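Local coordinates for protein acetyl-CoA C-acetyltransferase (Syntrophomonas wolfei subsp. wolfei, PDB 7N7Z) that probably catalyses the reversible, thiolase-type condensation of two acetyl-CoA molecules into acetoacetyl-CoA and free coenzyme A, at residues Arg29-Ala34 / Pro70-Met75; Ile36-Ala41 / Leu115-Glu120; Val298-Val303 / Trp317-Ala322; Arg332-Lys335 / Glu341-Phe344. One frame throughout, in Å; residues are numbered along the deposited sequence.

Contact 1: residues Arg29-Ala34 / Pro70-Met75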
loop_
_atom_site.group_PDB
_atom_site.type_symbol
_atom_site.label_atom_id
_atom_site.label_comp_id
_atom_site.label_asym_id
_atom_site.label_seq_id
_atom_site.Cartn_x
_atom_site.Cartn_y
_atom_site.Cartn_z
ATOM N N ARG B 29 19.759 6.731 -5.619
ATOM C CA ARG B 29 19.251 6.814 -4.260
ATOM C C ARG B 29 20.157 7.697 -3.405
ATOM O O ARG B 29 21.313 7.969 -3.743
ATOM C CB ARG B 29 19.132 5.418 -3.648
ATOM C CG ARG B 29 18.240 4.469 -4.443
ATOM C CD ARG B 29 16.764 4.816 -4.297
ATOM N NE ARG B 29 16.315 4.755 -2.911
ATOM C CZ ARG B 29 16.049 3.631 -2.256
ATOM N NH1 ARG B 29 16.180 2.447 -2.832
ATOM N NH2 ARG B 29 15.640 3.699 -0.992
ATOM N N ALA B 30 19.609 8.140 -2.270
ATOM C CA ALA B 30 20.297 9.130 -1.447
ATOM C C ALA B 30 21.682 8.650 -1.027
ATOM O O ALA B 30 22.643 9.430 -1.033
ATOM C CB ALA B 30 19.451 9.460 -0.215
ATOM N N ASN B 31 21.809 7.374 -0.659
ATOM C CA ASN B 31 23.085 6.881 -0.152
ATOM C C ASN B 31 24.166 6.887 -1.224
ATOM O O ASN B 31 25.340 7.127 -0.918
ATOM C CB ASN B 31 22.915 5.471 0.415
ATOM C CG ASN B 31 22.020 5.441 1.633
ATOM O OD1 ASN B 31 21.662 6.484 2.180
ATOM N ND2 ASN B 31 21.650 4.241 2.069
ATOM N N ASP B 32 23.800 6.627 -2.480
ATOM C CA ASP B 32 24.798 6.594 -3.543
ATOM C C ASP B 32 25.213 7.994 -3.976
ATOM O O ASP B 32 26.350 8.186 -4.423
ATOM C CB ASP B 32 24.262 5.791 -4.727
ATOM C CG ASP B 32 23.754 4.420 -4.314
ATOM O OD1 ASP B 32 24.511 3.686 -3.640
ATOM O OD2 ASP B 32 22.604 4.078 -4.656
ATOM N N LEU B 33 24.320 8.978 -3.851
ATOM C CA LEU B 33 24.735 10.367 -4.018
ATOM C C LEU B 33 25.661 10.793 -2.884
ATOM O O LEU B 33 26.660 11.484 -3.115
ATOM C CB LEU B 33 23.517 11.287 -4.070
ATOM C CG LEU B 33 22.684 11.298 -5.353
ATOM C CD1 LEU B 33 21.321 11.916 -5.079
ATOM C CD2 LEU B 33 23.395 12.045 -6.468
ATOM N N ALA B 34 25.334 10.393 -1.653
ATOM C CA ALA B 34 26.186 10.721 -0.516
ATOM C C ALA B 34 27.582 10.138 -0.687
ATOM O O ALA B 34 28.579 10.784 -0.347
ATOM C CB ALA B 34 25.549 10.210 0.777
ATOM N N PRO B 70 24.205 6.762 7.177
ATOM C CA PRO B 70 25.556 7.335 7.322
ATOM C C PRO B 70 26.617 6.302 7.659
ATOM O O PRO B 70 27.768 6.446 7.224
ATOM C CB PRO B 70 25.384 8.365 8.447
ATOM C CG PRO B 70 23.942 8.740 8.389
ATOM C CD PRO B 70 23.224 7.472 8.020
ATOM N N ARG B 71 26.272 5.262 8.422
ATOM C CA ARG B 71 27.225 4.183 8.660
ATOM C C ARG B 71 27.481 3.398 7.380
ATOM O O ARG B 71 28.613 2.972 7.120
ATOM C CB ARG B 71 26.713 3.264 9.771
ATOM C CG ARG B 71 27.577 2.030 10.029
ATOM C CD ARG B 71 28.976 2.387 10.526
ATOM N NE ARG B 71 29.643 1.232 11.119
ATOM C CZ ARG B 71 30.772 1.284 11.813
ATOM N NH1 ARG B 71 31.411 2.426 12.014
ATOM N NH2 ARG B 71 31.273 0.161 12.320
ATOM N N ILE B 72 26.442 3.194 6.566
ATOM C CA ILE B 72 26.639 2.564 5.265
ATOM C C ILE B 72 27.527 3.438 4.390
ATOM O O ILE B 72 28.451 2.949 3.729
ATOM C CB ILE B 72 25.282 2.292 4.589
ATOM C CG1 ILE B 72 24.492 1.239 5.370
ATOM C CG2 ILE B 72 25.489 1.844 3.145
ATOM C CD1 ILE B 72 23.018 1.184 5.003
ATOM N N ILE B 73 27.262 4.746 4.375
ATOM C CA ILE B 73 28.028 5.655 3.530
ATOM C C ILE B 73 29.477 5.726 3.997
ATOM O O ILE B 73 30.405 5.771 3.181
ATOM C CB ILE B 73 27.366 7.045 3.516
ATOM C CG1 ILE B 73 25.994 6.978 2.839
ATOM C CG2 ILE B 73 28.256 8.055 2.805
ATOM C CD1 ILE B 73 25.060 8.098 3.242
ATOM N N GLY B 74 29.696 5.732 5.313
ATOM C CA GLY B 74 31.055 5.837 5.823
ATOM C C GLY B 74 31.888 4.608 5.513
ATOM O O GLY B 74 33.041 4.715 5.082
ATOM N N MET B 75 31.318 3.420 5.731
ATOM C CA MET B 75 32.053 2.193 5.453
ATOM C C MET B 75 32.380 2.061 3.971
ATOM O O MET B 75 33.445 1.544 3.614
ATOM C CB MET B 75 31.250 0.981 5.925
ATOM C CG MET B 75 31.055 0.908 7.431
ATOM S SD MET B 75 32.607 0.840 8.349
ATOM C CE MET B 75 32.814 2.564 8.791
#
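Ile73 presses its side chain onto Ala34 and the neighbouring turn of helix 30-45, and this apolar pair carries the contact. Its tip is the tightest point: Ile73 CD1 lies 3.3 Å from Ala34 CB, closer than carbons usually pack, while the branch Ile73 CG2 touches the same Ala34 CB at 4.0 Å. With CG1 of Ile73 beside the backbone N (chi1 -66°) and the chain extended beyond it (chi2 157°), CD1 reaches Ala34 and Asn31. The axes of the two helical segments approach to 9.6 Å, an ordinary packing distance, at 39° between N-to-C directions. Both belong to the N-terminal thiolase domain, where helix 30-45 covers a face of the mixed sheet and helix 69-76 lies alongside it. A serine at Ile73 would probably leave Ala34 and Asn31 without their apolar cover and open a gap between the helices. Polar atoms meet carbon rather than one another here: Asn31 O is 3.8 Å from Ile73 CG1, and Asn31 OD1 is 3.9 Å from Ile73 CD1, the two side chains crossing at about a right angle. The amide of Asn31 is held from elsewhere, ND2 donating to Asn65 O. Helix 69-76 also borders the second subunit: Ile72 packs on Gln155 and Met75 on Leu156 of that neighbouring chain.

Contact 2: residues Ile36-Ala41 / Leu115-Glu120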
loop_
_atom_site.group_PDB
_atom_site.type_symbol
_atom_site.label_atom_id
_atom_site.label_comp_id
_atom_site.label_asym_id
_atom_site.label_seq_id
_atom_site.Cartn_x
_atom_site.Cartn_y
_atom_site.Cartn_z
ATOM N N ILE B 36 29.193 9.519 -3.484
ATOM C CA ILE B 36 29.933 10.267 -4.497
ATOM C C ILE B 36 30.432 11.587 -3.922
ATOM O O ILE B 36 31.599 11.958 -4.095
ATOM C CB ILE B 36 29.060 10.486 -5.747
ATOM C CG1 ILE B 36 28.821 9.154 -6.462
ATOM C CG2 ILE B 36 29.720 11.487 -6.689
ATOM C CD1 ILE B 36 27.712 9.196 -7.495
ATOM N N ALA B 37 29.560 12.310 -3.216
ATOM C CA ALA B 37 29.967 13.579 -2.621
ATOM C C ALA B 37 31.010 13.368 -1.531
ATOM O O ALA B 37 31.963 14.149 -1.417
ATOM C CB ALA B 37 28.747 14.308 -2.059
ATOM N N ALA B 38 30.847 12.320 -0.720
ATOM C CA ALA B 38 31.799 12.063 0.355
ATOM C C ALA B 38 33.174 11.712 -0.198
ATOM O O ALA B 38 34.193 12.218 0.286
ATOM C CB ALA B 38 31.282 10.943 1.257
ATOM N N ASN B 39 33.223 10.838 -1.208
ATOM C CA ASN B 39 34.505 10.479 -1.807
ATOM C C ASN B 39 35.193 11.701 -2.399
ATOM O O ASN B 39 36.413 11.858 -2.277
ATOM C CB ASN B 39 34.300 9.408 -2.877
ATOM C CG ASN B 39 34.196 8.015 -2.294
ATOM O OD1 ASN B 39 34.859 7.690 -1.307
ATOM N ND2 ASN B 39 33.361 7.181 -2.901
ATOM N N ALA B 40 34.423 12.581 -3.043
ATOM C CA ALA B 40 34.999 13.795 -3.608
ATOM C C ALA B 40 35.634 14.653 -2.522
ATOM O O ALA B 40 36.782 15.092 -2.653
ATOM C CB ALA B 40 33.927 14.583 -4.359
ATOM N N ALA B 41 34.901 14.899 -1.436
ATOM C CA ALA B 41 35.446 15.712 -0.354
ATOM C C ALA B 41 36.686 15.064 0.251
ATOM O O ALA B 41 37.668 15.751 0.555
ATOM C CB ALA B 41 34.380 15.939 0.716
ATOM N N LEU B 115 33.864 13.450 9.104
ATOM C CA LEU B 115 33.197 13.565 7.816
ATOM C C LEU B 115 31.749 13.977 8.046
ATOM O O LEU B 115 31.072 13.419 8.915
ATOM C CB LEU B 115 33.262 12.241 7.055
ATOM C CG LEU B 115 32.429 12.154 5.774
ATOM C CD1 LEU B 115 32.832 13.241 4.788
ATOM C CD2 LEU B 115 32.564 10.778 5.141
ATOM N N VAL B 116 31.284 14.959 7.284
ATOM C CA VAL B 116 29.894 15.399 7.328
ATOM C C VAL B 116 29.301 15.199 5.942
ATOM O O VAL B 116 29.823 15.735 4.957
ATOM C CB VAL B 116 29.761 16.863 7.774
ATOM C CG1 VAL B 116 28.299 17.294 7.748
ATOM C CG2 VAL B 116 30.349 17.051 9.161
ATOM N N THR B 117 28.225 14.423 5.866
ATOM C CA THR B 117 27.483 14.227 4.629
ATOM C C THR B 117 26.084 14.803 4.793
ATOM O O THR B 117 25.478 14.695 5.864
ATOM C CB THR B 117 27.394 12.745 4.252
ATOM O OG1 THR B 117 26.725 12.021 5.291
ATOM C CG2 THR B 117 28.782 12.165 4.038
ATOM N N ALA B 118 25.582 15.422 3.729
ATOM C CA ALA B 118 24.252 16.019 3.724
ATOM C C ALA B 118 23.599 15.672 2.396
ATOM O O ALA B 118 24.139 16.008 1.338
ATOM C CB ALA B 118 24.323 17.536 3.920
ATOM N N VAL B 119 22.453 14.994 2.444
ATOM C CA VAL B 119 21.857 14.437 1.238
ATOM C C VAL B 119 20.342 14.483 1.345
ATOM O O VAL B 119 19.768 14.377 2.435
ATOM C CB VAL B 119 22.338 12.988 0.989
ATOM C CG1 VAL B 119 21.867 12.067 2.109
ATOM C CG2 VAL B 119 21.836 12.493 -0.360
ATOM N N GLU B 120 19.696 14.641 0.193
ATOM C CA GLU B 120 18.248 14.500 0.087
ATOM C C GLU B 120 17.934 14.084 -1.342
ATOM O O GLU B 120 18.169 14.855 -2.276
ATOM C CB GLU B 120 17.530 15.796 0.448
ATOM C CG GLU B 120 16.080 15.592 0.866
ATOM C CD GLU B 120 15.952 14.766 2.128
ATOM O OE1 GLU B 120 16.517 15.179 3.161
ATOM O OE2 GLU B 120 15.295 13.705 2.088
#
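Ala38 meets strand 113-121 with its single methyl group, which rests on two side chains two residues apart along the strand. Ala38 CB is 3.9 Å from Thr117 CG2 and 4.1 Å from Leu115 CD2, so one methyl touches both a methyl of the threonine and one branch of the leucine. The near backbones explain why a methyl suffices: Ala38 CA and Thr117 CA are 6.4 Å apart. In Thr117 a chi1 of 60° places OG1 between the backbone N and the carbonyl carbon and leaves CG2 beside the N, turned to the alanine. Leu115 reaches it with CG anti to the backbone N (chi1 171°). Strand pairing sets these two residues in place, since Leu115 forms backbone hydrogen bonds with Glu54 and Val56, and Thr117 with Val56 and Ala58; both side chains also lean on Ile55. Val116, between them, instead forms a backbone hydrogen bond with Ala260 and sends its side chain to the other face, onto Ala98, Thr99 and Ala102. Strand 113-121 is thus sandwiched between helix 30-45 and helix 94-107, and flanked in the sheet by strands 54-58 and 254-264, as in the layered alpha/beta architecture of thiolases.

Contact 3: residues Val298-Val303 / Trp317-Ala322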
loop_
_atom_site.group_PDB
_atom_site.type_symbol
_atom_site.label_atom_id
_atom_site.label_comp_id
_atom_site.label_asym_id
_atom_site.label_seq_id
_atom_site.Cartn_x
_atom_site.Cartn_y
_atom_site.Cartn_z
ATOM N N VAL B 298 16.839 36.242 12.712
ATOM C CA VAL B 298 17.217 36.142 14.111
ATOM C C VAL B 298 18.479 35.310 14.311
ATOM O O VAL B 298 19.195 35.522 15.296
ATOM C CB VAL B 298 16.056 35.580 14.961
ATOM C CG1 VAL B 298 14.899 36.569 15.003
ATOM C CG2 VAL B 298 15.590 34.232 14.429
ATOM N N ALA B 299 18.779 34.377 13.405
ATOM C CA ALA B 299 19.991 33.577 13.533
ATOM C C ALA B 299 21.225 34.355 13.093
ATOM O O ALA B 299 22.275 34.275 13.741
ATOM C CB ALA B 299 19.856 32.290 12.717
ATOM N N MET B 300 21.120 35.111 12.001
ATOM C CA MET B 300 22.279 35.850 11.507
ATOM C C MET B 300 22.797 36.857 12.524
ATOM O O MET B 300 24.012 36.866 12.786
ATOM C CB MET B 300 21.929 36.527 10.179
ATOM C CG MET B 300 21.782 35.564 9.017
ATOM S SD MET B 300 20.973 36.333 7.602
ATOM C CE MET B 300 22.310 37.335 6.955
ATOM N N PRO B 301 21.970 37.717 13.126
ATOM C CA PRO B 301 22.506 38.621 14.156
ATOM C C PRO B 301 23.088 37.882 15.346
ATOM O O PRO B 301 24.074 38.346 15.934
ATOM C CB PRO B 301 21.287 39.466 14.560
ATOM C CG PRO B 301 20.299 39.299 13.450
ATOM C CD PRO B 301 20.529 37.928 12.901
ATOM N N LYS B 302 22.510 36.739 15.717
ATOM C CA LYS B 302 22.993 36.003 16.881
ATOM C C LYS B 302 24.408 35.483 16.657
ATOM O O LYS B 302 25.306 35.732 17.469
ATOM C CB LYS B 302 22.042 34.851 17.202
ATOM C CG LYS B 302 22.370 34.127 18.497
ATOM C CD LYS B 302 21.275 33.147 18.874
ATOM C CE LYS B 302 21.831 31.965 19.649
ATOM N NZ LYS B 302 20.803 30.910 19.873
ATOM N N VAL B 303 24.625 34.753 15.560
ATOM C CA VAL B 303 25.950 34.197 15.295
ATOM C C VAL B 303 26.982 35.313 15.189
ATOM O O VAL B 303 28.131 35.161 15.624
ATOM C CB VAL B 303 25.922 33.323 14.028
ATOM C CG1 VAL B 303 25.656 34.168 12.787
ATOM C CG2 VAL B 303 27.227 32.552 13.889
ATOM N N TRP B 317 27.756 36.270 1.549
ATOM C CA TRP B 317 26.709 35.555 2.262
ATOM C C TRP B 317 26.014 34.576 1.326
ATOM O O TRP B 317 25.770 34.887 0.156
ATOM C CB TRP B 317 25.664 36.519 2.831
ATOM C CG TRP B 317 26.048 37.172 4.119
ATOM C CD1 TRP B 317 26.569 38.423 4.280
ATOM C CD2 TRP B 317 25.922 36.618 5.435
ATOM N NE1 TRP B 317 26.781 38.680 5.611
ATOM C CE2 TRP B 317 26.395 37.588 6.342
ATOM C CE3 TRP B 317 25.462 35.397 5.934
ATOM C CZ2 TRP B 317 26.418 37.374 7.719
ATOM C CZ3 TRP B 317 25.487 35.185 7.301
ATOM C CH2 TRP B 317 25.963 36.169 8.177
ATOM N N GLU B 318 25.689 33.397 1.850
ATOM C CA GLU B 318 24.815 32.438 1.177
ATOM C C GLU B 318 23.577 32.274 2.054
ATOM O O GLU B 318 23.590 31.504 3.019
ATOM C CB GLU B 318 25.510 31.099 0.948
ATOM C CG GLU B 318 26.334 31.028 -0.325
ATOM C CD GLU B 318 25.480 30.861 -1.569
ATOM O OE1 GLU B 318 24.763 29.841 -1.672
ATOM O OE2 GLU B 318 25.532 31.748 -2.449
ATOM N N VAL B 319 22.517 33.005 1.724
ATOM C CA VAL B 319 21.248 32.932 2.439
ATOM C C VAL B 319 20.268 32.187 1.545
ATOM O O VAL B 319 19.850 32.703 0.501
ATOM C CB VAL B 319 20.719 34.322 2.812
ATOM C CG1 VAL B 319 19.380 34.204 3.522
ATOM C CG2 VAL B 319 21.726 35.054 3.685
ATOM N N ASN B 320 19.904 30.974 1.950
ATOM C CA ASN B 320 19.012 30.153 1.144
ATOM C C ASN B 320 17.676 30.857 0.940
ATOM O O ASN B 320 17.033 31.288 1.902
ATOM C CB ASN B 320 18.794 28.797 1.814
ATOM C CG ASN B 320 18.017 27.833 0.938
ATOM O OD1 ASN B 320 18.388 27.581 -0.209
ATOM N ND2 ASN B 320 16.928 27.294 1.473
ATOM N N GLU B 321 17.263 30.974 -0.319
ATOM C CA GLU B 321 15.969 31.553 -0.668
ATOM C C GLU B 321 14.963 30.413 -0.774
ATOM O O GLU B 321 14.899 29.720 -1.793
ATOM C CB GLU B 321 16.054 32.336 -1.976
ATOM C CG GLU B 321 17.123 33.424 -2.012
ATOM C CD GLU B 321 17.422 33.900 -3.424
ATOM O OE1 GLU B 321 17.100 33.164 -4.381
ATOM O OE2 GLU B 321 17.973 35.012 -3.577
ATOM N N ALA B 322 14.179 30.207 0.287
ATOM C CA ALA B 322 13.119 29.206 0.235
ATOM C C ALA B 322 11.934 29.703 -0.582
ATOM O O ALA B 322 11.385 28.961 -1.404
ATOM C CB ALA B 322 12.673 28.836 1.649
#
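Met300 lays its terminal methyl over one face of the Trp317 indole, and the close packing of the contact centres on that methyl. Met300 CE stands 3.8 Å from the centroid of the six-membered ring, only 8° off its normal, a CH-pi contact. The sulfur takes part more distantly, Met300 SD being 5.0 Å from the same centroid in a Met-aromatic contact. The chain leaves the helix almost extended and then bends at its last torsion (chi3 76°), which brings CE down onto the ring. The same methyl also touches Val319, with Met300 CE to Val319 CG2 at 4.0 Å, so it sits in the corner formed by the indole face and the valine branch. The Trp317 ring also meets that of Tyr311, their planes at about 15°. In the fold, strand 316-319 is the outermost strand of the mixed sheet at this end within this chain, paired with 382-387, and helix 296-307 packs on the sheet's face in the C-terminal thiolase domain. A serine in place of Trp317 would probably take away the surface under Met300 CE, leaving the methionine end free to turn and Tyr311 without the ring it meets. Away from this spot the fit is looser. The backbones stay well apart, Met300 CA to Val319 CA being 9.6 Å, and the nearest approach of the Val303 side chain is CG1 to Trp317 CH2, 5.0 Å. Pro301 points away from the strand and packs on Leu334 of helix 324-336, while Lys302, partly exposed, forms a salt bridge with Glu285.

Contact 4: residues Arg332-Lys335 / Glu341-Phe344; sequences RMLK and ELDF
Lys335 and Glu341 slant across each other at the surface, the carboxylate lying against the aliphatic part of the lysine. The lysine chain runs extended from a CG opposite its backbone N (chi1 168°), while the glutamate starts away from the helix and folds back at chi2 (-55°), bringing its acid end over to the lysine. Glu341 OE1 touches near the root, 3.1 Å from Lys335 CB, and Glu341 OE2 lies farther along, 3.7 Å from Lys335 CE. The charged ends therefore stop short of a salt bridge, with Lys335 NZ and Glu341 OE2 4.3 Å apart; any attraction between them is probably weak. The two leucines are buried beneath the charged pair. Leu334, its chi1 of -95° off the staggered positions, reaches toward the 341-344 segment and meets Leu342 methyl to methyl, with CD1 of Leu334 4.3 Å from CD1 of Leu342. Both leucines have further apolar cover: Leu334 rests on Pro301 and Ile340, and Leu342 on Val331 and Tyr311. The two pairs thus make an outer polar layer over an inner apolar one where the chain doubles back after helix 324-336, a turn also tied by a backbone hydrogen bond between Leu334 and Ile340. This is ordinary helix-to-loop packing on the periphery of the C-terminal thiolase domain.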
loop_
_atom_site.group_PDB
_atom_site.type_symbol
_atom_site.label_atom_id
_atom_site.label_comp_id
_atom_site.label_asym_id
_atom_site.label_seq_id
_atom_site.Cartn_x
_atom_site.Cartn_y
_atom_site.Cartn_z
ATOM N N ARG B 332 13.142 42.696 5.467
ATOM C CA ARG B 332 12.376 43.639 6.273
ATOM C C ARG B 332 12.683 43.471 7.756
ATOM O O ARG B 332 12.979 44.449 8.452
ATOM C CB ARG B 332 10.882 43.461 6.006
ATOM C CG ARG B 332 10.023 44.608 6.515
ATOM C CD ARG B 332 10.055 45.798 5.568
ATOM N NE ARG B 332 9.411 45.499 4.296
ATOM C CZ ARG B 332 8.098 45.469 4.109
ATOM N NH1 ARG B 332 7.252 45.717 5.096
ATOM N NH2 ARG B 332 7.621 45.181 2.901
ATOM N N MET B 333 12.618 42.237 8.261
ATOM C CA MET B 333 12.887 42.018 9.678
ATOM C C MET B 333 14.310 42.429 10.035
ATOM O O MET B 333 14.552 42.976 11.117
ATOM C CB MET B 333 12.647 40.554 10.049
ATOM C CG MET B 333 12.919 40.259 11.518
ATOM S SD MET B 333 12.404 38.615 12.048
ATOM C CE MET B 333 12.644 38.753 13.819
ATOM N N LEU B 334 15.266 42.172 9.139
ATOM C CA LEU B 334 16.643 42.569 9.411
ATOM C C LEU B 334 16.788 44.084 9.462
ATOM O O LEU B 334 17.672 44.597 10.154
ATOM C CB LEU B 334 17.582 41.988 8.352
ATOM C CG LEU B 334 18.283 40.661 8.661
ATOM C CD1 LEU B 334 19.298 40.348 7.568
ATOM C CD2 LEU B 334 18.961 40.665 10.027
ATOM N N LYS B 335 15.940 44.814 8.735
ATOM C CA LYS B 335 15.991 46.270 8.781
ATOM C C LYS B 335 15.260 46.815 10.002
ATOM O O LYS B 335 15.702 47.801 10.604
ATOM C CB LYS B 335 15.390 46.858 7.501
ATOM C CG LYS B 335 15.130 48.361 7.561
ATOM C CD LYS B 335 14.450 48.866 6.299
ATOM C CE LYS B 335 14.589 50.373 6.167
ATOM N NZ LYS B 335 13.771 50.921 5.051
ATOM N N GLU B 341 20.936 46.205 6.762
ATOM C CA GLU B 341 20.425 46.383 5.404
ATOM C C GLU B 341 21.045 45.270 4.565
ATOM O O GLU B 341 22.221 45.342 4.197
ATOM C CB GLU B 341 20.776 47.760 4.851
ATOM C CG GLU B 341 19.976 48.928 5.427
ATOM C CD GLU B 341 18.472 48.758 5.288
ATOM O OE1 GLU B 341 17.907 47.841 5.920
ATOM O OE2 GLU B 341 17.852 49.549 4.547
ATOM N N LEU B 342 20.258 44.234 4.276
ATOM C CA LEU B 342 20.777 43.069 3.568
ATOM C C LEU B 342 21.529 43.495 2.316
ATOM O O LEU B 342 20.970 44.155 1.436
ATOM C CB LEU B 342 19.636 42.116 3.203
ATOM C CG LEU B 342 20.083 40.760 2.642
ATOM C CD1 LEU B 342 20.975 40.032 3.636
ATOM C CD2 LEU B 342 18.893 39.889 2.266
ATOM N N ASP B 343 22.804 43.116 2.247
ATOM C CA ASP B 343 23.694 43.536 1.164
ATOM C C ASP B 343 23.545 42.551 0.013
ATOM O O ASP B 343 24.230 41.529 -0.054
ATOM C CB ASP B 343 25.133 43.616 1.658
ATOM C CG ASP B 343 26.051 44.307 0.670
ATOM O OD1 ASP B 343 25.634 44.512 -0.489
ATOM O OD2 ASP B 343 27.192 44.643 1.053
ATOM N N PHE B 344 22.634 42.866 -0.910
ATOM C CA PHE B 344 22.421 42.009 -2.069
ATOM C C PHE B 344 23.639 41.962 -2.984
ATOM O O PHE B 344 23.766 41.021 -3.775
ATOM C CB PHE B 344 21.200 42.484 -2.858
ATOM C CG PHE B 344 19.891 42.054 -2.263
ATOM C CD1 PHE B 344 19.460 40.743 -2.377
ATOM C CD2 PHE B 344 19.092 42.960 -1.587
ATOM C CE1 PHE B 344 18.256 40.344 -1.830
ATOM C CE2 PHE B 344 17.886 42.568 -1.038
ATOM C CZ PHE B 344 17.467 41.258 -1.160
#

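In the fold
Contacts 1 and 2 share helix 30-45, which uses successive turns for helix 69-76 and strand 113-121; their centres are 8 Å apart, and Val119 of contact 2 packs against Ala30 and Ala34 of contact 1. Contacts 3 and 4 form a second pair, 11 Å between centres, joined where Met333 meets Val298 and Leu334 meets Pro301. The pairs lie on opposite sides of the chain's centre, in the N- and C-terminal thiolase domains; contacts 2 and 3 reach the same sheet, 23 Å apart by centres. Contact 3 lies nearest the predicted active site, the Val319 side chain about 8 Å from that of Cys388 and about 11 Å from that of His358.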